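Local coordinates for agmatinase (PDB 1WOH), which probably hydrolyses agmatine to putrescine and urea, as a manganese-dependent member of the arginase family of ureohydrolases, at residues A[140-145]-A[226-231]. Numbering follows the deposited sequence.
Sequences VQLDAH and FSVDVD
Asp143, Asp229 and Asp231 bring their carboxylates together where two neighbouring parallel strands, 137-142 and 223-229, end in the central sheet of the arginase fold. Backbone bonds from Leu142 N to Ser227 O and from Asp229 N to Leu142 O fix the register up to this point. Asp143 CB lies 4.1 Å from Asp229 CB. CG is anti to the backbone N (chi1 -154°) and sits 3.5 Å from Asp229 CB. OD1 comes 3.0 Å from Asp229 OD2 and 3.1 Å from Asp231 OD1, close contacts between like-charged acceptors and not hydrogen bonds. The Asp143 and Asp229 carboxylate planes are turned 59° apart. OD1 also accepts from His145 N, which stands above the carboxylate plane and closes an Asx turn. OD2 accepts from Gln141 NE2 on its anti side, 35° out of the carboxylate plane; Thr178 OG1 holds Gln141 OE1.

Such crowding of acidic oxygens suits a two-metal site. All three aspartates and His145 bind manganese in this protein, although no ion is bound to this chain here. His121 and Asp147 lie beside Asp143 and also bind manganese. Bound manganese ions would be expected to offset the repulsion between these oxygens. Asp231 OD1 is held by Ala144 N, 3.1 Å away and nearly in line with its C-O bond.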
# COMPACT_ATOMS: atom_id res chain seq x y z
N VAL A 140 -27.89 -17.39 14.29
CA VAL A 140 -27.38 -16.32 15.14
C VAL A 140 -26.45 -15.58 14.19
O VAL A 140 -25.44 -16.12 13.75
CB VAL A 140 -26.59 -16.87 16.35
CG1 VAL A 140 -25.86 -15.72 17.04
CG2 VAL A 140 -27.55 -17.52 17.35
N GLN A 141 -26.83 -14.36 13.87
CA GLN A 141 -26.11 -13.53 12.91
C GLN A 141 -25.42 -12.31 13.50
O GLN A 141 -26.07 -11.46 14.11
CB GLN A 141 -27.13 -13.11 11.83
CG GLN A 141 -26.73 -11.95 10.94
CD GLN A 141 -27.92 -11.41 10.14
OE1 GLN A 141 -29.07 -11.78 10.36
NE2 GLN A 141 -27.64 -10.50 9.21
N LEU A 142 -24.10 -12.22 13.33
CA LEU A 142 -23.34 -11.05 13.80
C LEU A 142 -23.23 -10.23 12.52
O LEU A 142 -22.76 -10.73 11.50
CB LEU A 142 -21.95 -11.44 14.29
CG LEU A 142 -21.87 -12.29 15.57
CD1 LEU A 142 -20.42 -12.37 16.01
CD2 LEU A 142 -22.70 -11.67 16.68
N ASP A 143 -23.64 -8.97 12.57
CA ASP A 143 -23.65 -8.19 11.33
C ASP A 143 -24.00 -6.74 11.62
O ASP A 143 -24.75 -6.44 12.55
CB ASP A 143 -24.76 -8.79 10.44
CG ASP A 143 -24.53 -8.57 8.96
OD1 ASP A 143 -23.93 -7.55 8.58
OD2 ASP A 143 -24.98 -9.44 8.18
N ALA A 144 -23.46 -5.83 10.81
CA ALA A 144 -23.78 -4.42 10.95
C ALA A 144 -25.08 -4.19 10.17
O ALA A 144 -25.80 -3.23 10.42
CB ALA A 144 -22.67 -3.56 10.36
N HIS A 145 -25.36 -5.09 9.23
CA HIS A 145 -26.55 -4.95 8.39
C HIS A 145 -27.53 -6.11 8.56
O HIS A 145 -27.14 -7.23 8.87
CB HIS A 145 -26.12 -4.82 6.92
CG HIS A 145 -25.04 -3.80 6.70
ND1 HIS A 145 -23.74 -4.14 6.41
CD2 HIS A 145 -25.07 -2.44 6.77
CE1 HIS A 145 -23.01 -3.04 6.30
NE2 HIS A 145 -23.79 -2.00 6.51
N PHE A 226 -24.29 -20.38 12.91
CA PHE A 226 -23.65 -19.08 13.17
C PHE A 226 -23.26 -18.44 11.85
O PHE A 226 -22.58 -19.06 11.04
CB PHE A 226 -22.36 -19.26 13.98
CG PHE A 226 -22.57 -19.57 15.44
CD1 PHE A 226 -21.81 -20.57 16.05
CD2 PHE A 226 -23.46 -18.84 16.21
CE1 PHE A 226 -21.94 -20.84 17.41
CE2 PHE A 226 -23.59 -19.10 17.58
CZ PHE A 226 -22.83 -20.10 18.18
N SER A 227 -23.68 -17.19 11.63
CA SER A 227 -23.26 -16.47 10.44
C SER A 227 -22.53 -15.25 10.94
O SER A 227 -23.13 -14.38 11.58
CB SER A 227 -24.45 -16.04 9.57
OG SER A 227 -23.96 -15.31 8.45
N VAL A 228 -21.23 -15.18 10.68
CA VAL A 228 -20.44 -14.04 11.13
C VAL A 228 -20.00 -13.17 9.97
O VAL A 228 -19.16 -13.57 9.16
CB VAL A 228 -19.18 -14.50 11.89
CG1 VAL A 228 -18.38 -13.27 12.34
CG2 VAL A 228 -19.58 -15.35 13.10
N ASP A 229 -20.59 -11.99 9.87
CA ASP A 229 -20.20 -11.02 8.85
C ASP A 229 -19.16 -10.17 9.59
O ASP A 229 -19.46 -9.58 10.63
CB ASP A 229 -21.40 -10.15 8.46
CG ASP A 229 -21.06 -9.12 7.40
OD1 ASP A 229 -19.89 -8.68 7.33
OD2 ASP A 229 -21.97 -8.72 6.64
N VAL A 230 -17.93 -10.12 9.08
CA VAL A 230 -16.90 -9.36 9.77
C VAL A 230 -17.22 -7.88 9.96
O VAL A 230 -16.65 -7.25 10.85
CB VAL A 230 -15.51 -9.52 9.08
CG1 VAL A 230 -15.19 -10.99 8.87
CG2 VAL A 230 -15.47 -8.77 7.75
N ASP A 231 -18.13 -7.31 9.16
CA ASP A 231 -18.41 -5.89 9.36
C ASP A 231 -19.23 -5.65 10.62
O ASP A 231 -19.50 -4.50 11.00
CB ASP A 231 -19.06 -5.23 8.11
CG ASP A 231 -20.48 -5.69 7.84
OD1 ASP A 231 -21.17 -6.15 8.76
OD2 ASP A 231 -20.91 -5.54 6.67